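Local coordinates for uncharacterized protein (Bacteroides ovatus, PDB 3P02) that is of unknown function and combines an E-set-like DUF4973 region with a BT_3044-like C-terminal region, at residues Lys259-Ile267 and Ser298-Pro306; Ile152-Arg160 and Asp307-Trp317. One frame throughout, in Å; residues are numbered along the deposited sequence. Where two conformers were deposited one is given.

Overall arrangement
From the N terminus the chain first builds, among others, the mixed sheet in which strands 25-30 and 146-154 pair in parallel, then passes through Ile152-Arg160 into strand 159-162, an outermost strand of a ten-stranded antiparallel sheet. Some 147 residues later Asp307-Trp317, the C-terminal tail, returns to this passage, and interaction 2 closes that long loop. Interaction 1 is nested inside it: strands 262-278 and 287-302 form a hairpin, with a 30-residue gap between Lys259-Ile267 and Ser298-Pro306. The tail follows the second hairpin strand after a turn at Asp302-Lys305. The contacts touch where Arg299 NH2 reaches Ser158 O and Gln310 NE2 reaches Asp302 O, joining hairpin, tail and inter-sheet passage.

Interaction 1: residues Lys259-Ile267 and Ser298-Pro306; sequences KTYLKHTYI and SRDLDTRKP
Tyr261 lays one ring face against the guanidinium of Arg304, the planes 6° apart and Arg304 CZ 3.6 Å from the ring centroid, a stacked cation-pi pair. It lies beyond the paired ends of an antiparallel beta hairpin, strands 262-278 and 287-302. A bend at chi3 (-53°) turns the Arg304 guanidinium back to Asp302, gripped side-on: NE bonds to OD1 and NH2 to OD2, the latter at 2.9 Å. This two-nitrogen grip holds the guanidinium flat on the tyrosine; Asp302 OD1 also accepts the backbone N of Arg304, an Asx turn that fixes the carboxylate. Tyr261 O accepts both N and OG1 of Thr303, OG1 at 2.7 Å. Lys263 with Leu301 and Thr265 with Arg299 are hydrogen-bonded pairs; between them sits the non-hydrogen-bonded pair His264-Asp300. There His264 ND1 donates a bent hydrogen bond (134°) to Asp300 OD1 at 2.8 Å; the oxygen lies near the imidazole plane, while the nitrogen stands above the carboxylate plane. Asp256 binds the other imidazole nitrogen, NE2. On the opposite face of the sheet Thr303 CG2 packs on Lys263 CB at 3.6 Å. Water 1 joins His264 ND1 and Ser298 OG, and donates to Arg299 O.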
# COMPACT_ATOMS: atom_id res chain seq x y z
N LYS A 259 -20.18 -5.28 -20.09
CA LYS A 259 -20.40 -4.65 -18.76
C LYS A 259 -20.12 -3.17 -18.97
O LYS A 259 -18.98 -2.73 -18.84
CB LYS A 259 -19.51 -5.28 -17.68
CG LYS A 259 -19.69 -6.78 -17.54
CD LYS A 259 -18.67 -7.35 -16.59
CE LYS A 259 -18.70 -8.85 -16.57
NZ LYS A 259 -17.62 -9.40 -15.70
N THR A 260 -21.14 -2.43 -19.37
CA THR A 260 -20.95 -1.06 -19.83
C THR A 260 -20.62 -0.06 -18.72
O THR A 260 -20.25 1.06 -19.05
CB THR A 260 -22.12 -0.63 -20.72
OG1 THR A 260 -23.33 -0.64 -19.97
CG2 THR A 260 -22.26 -1.51 -21.98
N TYR A 261 -20.65 -0.48 -17.44
CA TYR A 261 -20.22 0.33 -16.30
C TYR A 261 -18.74 0.11 -16.03
O TYR A 261 -18.14 0.81 -15.21
CB TYR A 261 -21.00 -0.07 -15.03
CG TYR A 261 -20.88 -1.54 -14.71
CD1 TYR A 261 -19.78 -2.03 -13.99
CD2 TYR A 261 -21.81 -2.46 -15.18
CE1 TYR A 261 -19.62 -3.40 -13.76
CE2 TYR A 261 -21.69 -3.82 -14.91
CZ TYR A 261 -20.60 -4.28 -14.20
OH TYR A 261 -20.47 -5.62 -13.96
N LEU A 262 -18.16 -0.93 -16.66
CA LEU A 262 -16.79 -1.31 -16.38
C LEU A 262 -15.79 -0.66 -17.33
O LEU A 262 -15.85 -0.84 -18.56
CB LEU A 262 -16.67 -2.85 -16.45
CG LEU A 262 -15.36 -3.45 -15.93
CD1 LEU A 262 -15.24 -3.32 -14.42
CD2 LEU A 262 -15.25 -4.91 -16.35
N LYS A 263 -14.85 0.09 -16.75
CA LYS A 263 -13.80 0.74 -17.52
C LYS A 263 -12.52 -0.09 -17.49
O LYS A 263 -12.11 -0.54 -16.42
CB LYS A 263 -13.53 2.14 -16.93
CG LYS A 263 -12.44 2.93 -17.70
CD LYS A 263 -12.57 4.44 -17.46
CE LYS A 263 -12.00 4.87 -16.15
NZ LYS A 263 -12.03 6.35 -15.98
N HIS A 264 -11.88 -0.26 -18.65
CA HIS A 264 -10.55 -0.87 -18.72
C HIS A 264 -9.58 0.26 -18.92
O HIS A 264 -9.76 1.05 -19.85
CB HIS A 264 -10.45 -1.87 -19.87
CG HIS A 264 -11.40 -3.02 -19.73
ND1 HIS A 264 -11.23 -3.98 -18.77
CD2 HIS A 264 -12.51 -3.29 -20.44
CE1 HIS A 264 -12.24 -4.82 -18.93
NE2 HIS A 264 -13.03 -4.44 -19.92
N THR A 265 -8.61 0.41 -18.00
CA THR A 265 -7.58 1.43 -18.11
C THR A 265 -6.24 0.75 -18.27
O THR A 265 -5.85 -0.08 -17.44
CB THR A 265 -7.61 2.39 -16.92
OG1 THR A 265 -8.83 3.13 -17.00
CG2 THR A 265 -6.42 3.36 -16.92
N TYR A 266 -5.50 1.13 -19.33
CA TYR A 266 -4.20 0.52 -19.64
C TYR A 266 -3.09 1.53 -19.54
O TYR A 266 -3.23 2.65 -20.04
CB TYR A 266 -4.21 -0.08 -21.07
CG TYR A 266 -5.44 -0.90 -21.39
CD1 TYR A 266 -5.58 -2.19 -20.90
CD2 TYR A 266 -6.45 -0.39 -22.20
CE1 TYR A 266 -6.72 -2.95 -21.19
CE2 TYR A 266 -7.58 -1.15 -22.51
CZ TYR A 266 -7.70 -2.43 -22.02
OH TYR A 266 -8.82 -3.16 -22.32
N ILE A 267 -1.99 1.14 -18.87
CA ILE A 267 -0.78 1.95 -18.84
C ILE A 267 0.31 1.03 -19.33
O ILE A 267 0.49 -0.05 -18.77
CB ILE A 267 -0.44 2.59 -17.47
CG1 ILE A 267 -1.62 3.46 -17.01
CG2 ILE A 267 0.85 3.45 -17.59
CD1 ILE A 267 -1.48 3.94 -15.56
N SER A 298 -3.25 -3.37 -16.49
CA SER A 298 -4.57 -3.41 -17.10
C SER A 298 -5.58 -3.39 -15.94
O SER A 298 -5.73 -4.39 -15.24
CB SER A 298 -4.71 -4.65 -17.97
OG SER A 298 -6.02 -4.78 -18.48
N ARG A 299 -6.18 -2.23 -15.67
CA ARG A 299 -7.11 -2.07 -14.57
C ARG A 299 -8.54 -2.27 -15.02
O ARG A 299 -8.90 -1.81 -16.09
CB ARG A 299 -7.02 -0.66 -13.96
CG ARG A 299 -5.63 -0.07 -13.72
CD ARG A 299 -5.74 1.16 -12.84
NE ARG A 299 -4.47 1.88 -12.68
CZ ARG A 299 -3.47 1.51 -11.86
NH1 ARG A 299 -3.54 0.37 -11.19
NH2 ARG A 299 -2.36 2.25 -11.79
N ASP A 300 -9.36 -2.93 -14.19
CA ASP A 300 -10.80 -3.09 -14.34
C ASP A 300 -11.41 -2.25 -13.26
O ASP A 300 -11.14 -2.48 -12.08
CB ASP A 300 -11.22 -4.55 -14.19
CG ASP A 300 -10.87 -5.45 -15.36
OD1 ASP A 300 -10.29 -4.94 -16.34
OD2 ASP A 300 -11.15 -6.66 -15.28
N LEU A 301 -12.13 -1.21 -13.66
CA LEU A 301 -12.69 -0.27 -12.70
C LEU A 301 -14.18 -0.19 -12.84
O LEU A 301 -14.69 0.08 -13.94
CB LEU A 301 -12.08 1.12 -12.92
CG LEU A 301 -10.54 1.22 -12.82
CD1 LEU A 301 -10.04 2.52 -13.48
CD2 LEU A 301 -10.09 1.12 -11.35
N ASP A 302 -14.88 -0.39 -11.74
CA ASP A 302 -16.33 -0.25 -11.75
C ASP A 302 -16.58 1.23 -11.57
O ASP A 302 -16.41 1.76 -10.46
CB ASP A 302 -16.97 -1.12 -10.66
CG ASP A 302 -18.49 -1.06 -10.61
OD1 ASP A 302 -19.06 -0.06 -11.12
OD2 ASP A 302 -19.10 -1.96 -9.98
N THR A 303 -17.00 1.91 -12.66
CA THR A 303 -17.16 3.37 -12.63
C THR A 303 -18.32 3.83 -11.73
O THR A 303 -18.51 5.04 -11.57
CB THR A 303 -17.36 3.92 -14.03
OG1 THR A 303 -18.57 3.42 -14.55
CG2 THR A 303 -16.19 3.59 -14.98
N ARG A 304 -19.09 2.89 -11.15
CA ARG A 304 -20.22 3.23 -10.27
C ARG A 304 -19.78 3.33 -8.84
O ARG A 304 -20.57 3.75 -7.99
CB ARG A 304 -21.31 2.16 -10.37
CG ARG A 304 -21.86 1.97 -11.78
CD ARG A 304 -22.67 0.72 -11.97
NE ARG A 304 -21.93 -0.47 -11.54
CZ ARG A 304 -22.41 -1.71 -11.56
NH1 ARG A 304 -23.61 -1.95 -12.07
NH2 ARG A 304 -21.70 -2.72 -11.05
N LYS A 305 -18.50 2.98 -8.57
CA LYS A 305 -17.94 2.96 -7.21
C LYS A 305 -16.79 3.92 -7.05
O LYS A 305 -15.98 4.03 -7.98
CB LYS A 305 -17.41 1.54 -6.87
CG LYS A 305 -18.44 0.44 -6.82
CD LYS A 305 -17.80 -0.92 -6.51
CE LYS A 305 -18.85 -1.99 -6.36
NZ LYS A 305 -18.26 -3.32 -6.06
N PRO A 306 -16.60 4.53 -5.85
CA PRO A 306 -15.41 5.36 -5.65
C PRO A 306 -14.11 4.54 -5.86
O PRO A 306 -14.08 3.30 -5.66
CB PRO A 306 -15.52 5.79 -4.17
CG PRO A 306 -16.97 5.71 -3.87
CD PRO A 306 -17.44 4.51 -4.62
O HOH W 1 -8.42 -3.56 -18.26

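Interaction 2: residues Ile152-Arg160 and Asp307-Trp317. With EDO (1,2-ethanediol), chain C.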
# COMPACT_ATOMS: atom_id res chain seq x y z
N ILE A 152 -2.74 2.24 2.38
CA ILE A 152 -2.27 1.80 1.06
C ILE A 152 -2.33 3.01 0.15
O ILE A 152 -3.43 3.42 -0.20
CB ILE A 152 -3.13 0.62 0.51
CG1 ILE A 152 -3.17 -0.58 1.49
CG2 ILE A 152 -2.69 0.17 -0.90
CD1 ILE A 152 -1.75 -1.17 1.84
N LEU A 153 -1.18 3.60 -0.19
CA LEU A 153 -1.19 4.76 -1.08
C LEU A 153 -1.44 4.30 -2.52
O LEU A 153 -0.98 3.22 -2.91
CB LEU A 153 0.17 5.45 -1.01
CG LEU A 153 0.44 6.29 0.23
CD1 LEU A 153 1.93 6.55 0.35
CD2 LEU A 153 -0.37 7.58 0.19
N PHE A 154 -2.10 5.16 -3.32
CA PHE A 154 -2.23 4.85 -4.73
C PHE A 154 -2.25 6.14 -5.52
O PHE A 154 -2.58 7.19 -4.98
CB PHE A 154 -3.46 3.98 -5.06
CG PHE A 154 -4.82 4.65 -4.92
CD1 PHE A 154 -5.39 4.83 -3.67
CD2 PHE A 154 -5.54 5.02 -6.05
CE1 PHE A 154 -6.68 5.35 -3.54
CE2 PHE A 154 -6.83 5.56 -5.92
CZ PHE A 154 -7.39 5.72 -4.67
N ASN A 155 -1.83 6.06 -6.78
CA ASN A 155 -1.97 7.22 -7.65
C ASN A 155 -2.39 6.64 -9.02
O ASN A 155 -2.67 5.44 -9.11
CB ASN A 155 -0.69 8.08 -7.68
CG ASN A 155 0.52 7.36 -8.20
OD1 ASN A 155 0.43 6.42 -8.97
ND2 ASN A 155 1.70 7.82 -7.81
N GLU A 156 -2.46 7.45 -10.08
CA GLU A 156 -2.88 6.96 -11.40
C GLU A 156 -1.96 5.87 -11.94
O GLU A 156 -2.40 5.05 -12.74
CB GLU A 156 -2.90 8.14 -12.39
CG GLU A 156 -3.28 7.74 -13.81
CD GLU A 156 -3.35 8.85 -14.83
OE1 GLU A 156 -3.13 10.03 -14.47
OE2 GLU A 156 -3.60 8.53 -16.01
N PHE A 157 -0.70 5.86 -11.49
CA PHE A 157 0.33 4.98 -12.07
C PHE A 157 0.86 3.91 -11.17
O PHE A 157 1.89 3.30 -11.52
CB PHE A 157 1.53 5.90 -12.41
CG PHE A 157 1.13 7.18 -13.14
CD1 PHE A 157 0.70 7.14 -14.46
CD2 PHE A 157 1.14 8.41 -12.47
CE1 PHE A 157 0.29 8.30 -15.11
CE2 PHE A 157 0.76 9.58 -13.13
CZ PHE A 157 0.35 9.52 -14.45
N SER A 158 0.22 3.67 -10.02
CA SER A 158 0.78 2.75 -9.04
C SER A 158 0.12 1.38 -9.03
O SER A 158 -0.90 1.13 -9.66
CB SER A 158 0.65 3.37 -7.65
OG SER A 158 -0.71 3.46 -7.26
N GLY A 159 0.72 0.48 -8.26
CA GLY A 159 0.12 -0.82 -8.03
C GLY A 159 0.81 -1.98 -8.68
O GLY A 159 2.01 -1.95 -8.94
N ARG A 160 0.03 -3.02 -8.92
CA ARG A 160 0.54 -4.31 -9.37
C ARG A 160 0.64 -4.34 -10.89
O ARG A 160 -0.36 -4.59 -11.56
CB ARG A 160 -0.33 -5.46 -8.83
CG ARG A 160 -0.34 -5.46 -7.29
CD ARG A 160 -1.12 -6.63 -6.71
NE ARG A 160 -2.53 -6.56 -7.07
CZ ARG A 160 -3.15 -7.35 -7.95
NH1 ARG A 160 -2.47 -8.26 -8.64
NH2 ARG A 160 -4.45 -7.21 -8.17
N ASP A 307 -13.03 5.24 -6.19
CA ASP A 307 -11.71 4.58 -6.40
C ASP A 307 -11.30 3.73 -5.20
O ASP A 307 -10.77 2.62 -5.37
CB ASP A 307 -10.63 5.62 -6.63
CG ASP A 307 -10.78 6.40 -7.92
OD1 ASP A 307 -11.41 5.88 -8.87
OD2 ASP A 307 -10.24 7.52 -7.99
N GLU A 308 -11.56 4.23 -3.98
CA GLU A 308 -11.13 3.54 -2.76
C GLU A 308 -11.88 2.25 -2.49
O GLU A 308 -11.39 1.42 -1.71
CB GLU A 308 -11.28 4.47 -1.53
CG GLU A 308 -10.46 5.74 -1.63
CD GLU A 308 -10.98 6.84 -2.53
OE1 GLU A 308 -12.17 6.82 -2.92
OE2 GLU A 308 -10.16 7.71 -2.91
N ASP A 309 -13.06 2.07 -3.13
CA ASP A 309 -13.89 0.89 -2.94
C ASP A 309 -13.67 -0.13 -4.03
O ASP A 309 -14.36 -1.16 -4.05
CB ASP A 309 -15.36 1.29 -2.86
CG ASP A 309 -15.65 2.17 -1.66
OD1 ASP A 309 -15.02 1.95 -0.60
OD2 ASP A 309 -16.43 3.12 -1.80
N GLN A 310 -12.71 0.13 -4.95
CA GLN A 310 -12.45 -0.87 -6.02
C GLN A 310 -11.82 -2.10 -5.43
O GLN A 310 -11.07 -2.00 -4.45
CB GLN A 310 -11.53 -0.32 -7.11
CG GLN A 310 -12.08 0.95 -7.82
CD GLN A 310 -13.32 0.69 -8.63
OE1 GLN A 310 -13.49 -0.36 -9.24
NE2 GLN A 310 -14.26 1.66 -8.62
N GLY A 311 -12.08 -3.25 -6.05
CA GLY A 311 -11.43 -4.49 -5.66
C GLY A 311 -10.02 -4.59 -6.23
O GLY A 311 -9.53 -3.65 -6.86
N SER A 312 -9.35 -5.73 -6.03
CA SER A 312 -7.97 -5.89 -6.48
C SER A 312 -7.84 -5.92 -8.02
O SER A 312 -6.71 -5.76 -8.52
CB SER A 312 -7.35 -7.15 -5.86
OG SER A 312 -8.15 -8.28 -6.16
N ASP A 313 -8.96 -6.12 -8.77
CA ASP A 313 -8.87 -6.08 -10.25
C ASP A 313 -8.55 -4.64 -10.75
O ASP A 313 -8.19 -4.47 -11.93
CB ASP A 313 -10.13 -6.63 -10.93
CG ASP A 313 -10.24 -8.16 -10.84
OD1 ASP A 313 -9.25 -8.81 -10.42
OD2 ASP A 313 -11.28 -8.71 -11.23
N SER A 314 -8.59 -3.62 -9.83
CA SER A 314 -8.15 -2.26 -10.14
C SER A 314 -6.63 -2.25 -10.27
O SER A 314 -6.08 -1.33 -10.87
CB SER A 314 -8.55 -1.30 -9.02
OG SER A 314 -7.83 -1.64 -7.84
N LYS A 315 -5.97 -3.27 -9.67
CA LYS A 315 -4.51 -3.42 -9.63
C LYS A 315 -3.83 -2.35 -8.76
O LYS A 315 -2.61 -2.32 -8.69
CB LYS A 315 -3.86 -3.47 -11.03
CG LYS A 315 -4.53 -4.40 -12.04
CD LYS A 315 -4.61 -5.87 -11.58
CE LYS A 315 -5.46 -6.69 -12.53
NZ LYS A 315 -4.82 -6.86 -13.86
N TRP A 316 -4.60 -1.50 -8.04
CA TRP A 316 -3.95 -0.53 -7.13
C TRP A 316 -3.50 -1.25 -5.85
O TRP A 316 -2.68 -0.72 -5.10
CB TRP A 316 -4.93 0.58 -6.76
CG TRP A 316 -5.06 1.63 -7.81
CD1 TRP A 316 -4.05 2.31 -8.44
CD2 TRP A 316 -6.28 2.24 -8.23
NE1 TRP A 316 -4.58 3.27 -9.27
CE2 TRP A 316 -5.94 3.25 -9.16
CE3 TRP A 316 -7.63 2.05 -7.89
CZ2 TRP A 316 -6.92 4.08 -9.75
CZ3 TRP A 316 -8.59 2.86 -8.48
CH2 TRP A 316 -8.23 3.86 -9.40
N TRP A 317 -4.12 -2.40 -5.58
CA TRP A 317 -3.89 -3.26 -4.40
C TRP A 317 -4.31 -4.69 -4.76
O TRP A 317 -4.65 -4.93 -5.94
CB TRP A 317 -4.64 -2.73 -3.15
CG TRP A 317 -6.00 -2.20 -3.47
CD1 TRP A 317 -7.13 -2.92 -3.74
CD2 TRP A 317 -6.37 -0.82 -3.64
NE1 TRP A 317 -8.18 -2.08 -4.03
CE2 TRP A 317 -7.74 -0.78 -3.97
CE3 TRP A 317 -5.67 0.40 -3.50
CZ2 TRP A 317 -8.41 0.42 -4.26
CZ3 TRP A 317 -6.34 1.58 -3.76
CH2 TRP A 317 -7.68 1.58 -4.16
OXT TRP A 317 -4.27 -5.58 -3.88
C1 EDO C . -0.56 -7.54 -13.23
O1 EDO C . -1.32 -6.34 -13.07
C2 EDO C . -1.33 -8.69 -12.62
O2 EDO C . -2.65 -8.76 -13.19
O HOH W 2 -1.12 1.52 -5.37
O HOH W 3 -6.04 -8.98 -9.65
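With CG set between its backbone N and carbonyl carbon (chi1 70°), the Phe154 ring is brought against the last two residues, Trp316 and Trp317; Trp317, turned likewise at chi1 39°, meets it edge first. The pair is T-shaped: Trp317 CZ3 comes over one Phe154 face, 3.4 Å from CD1. Phe154 CD2 in turn sits over the face of Trp316, 3.6 Å from its CE2, while Phe154 CB makes a CH-pi contact with the five-membered ring. In the conformer given, Ile152 CG2 adds an apolar contact at Trp317 CE3, and the CB of Asp307 lies against Phe154 CZ. This aromatic cluster seats the C-terminal tail against the passage from strand 146-154 to strand 159-162; His28 of strand 25-30 stacks on Trp317. Trp316 NE1 gives a weak, bent hydrogen bond to Asn155 O. Water 2 donates to Leu153 O and Trp316 O and accepts from Ser158 OG, linking the two backbones. Gly159 passes close, its CA 3.2 Å from Lys315 O, and the same carbonyl accepts Arg160 N at 2.7 Å. Arg160 holds the chain terminus side-on, its NE and NH2 both bonding Trp317 O from one face of the carboxylate; NE lies 2.9 Å from that oxygen. NH2 also reaches Ser312 O, weakly, and donates to water 3, while NH1 has its salt bridge with Glu182. A 1,2-ethanediol, probably from the crystallisation liquor, lies between Arg160 and Lys315: in the conformer given its O2 accepts from Lys315 NZ, which also binds Ser298 O, but its O1 sits doubtfully close to Arg160 O.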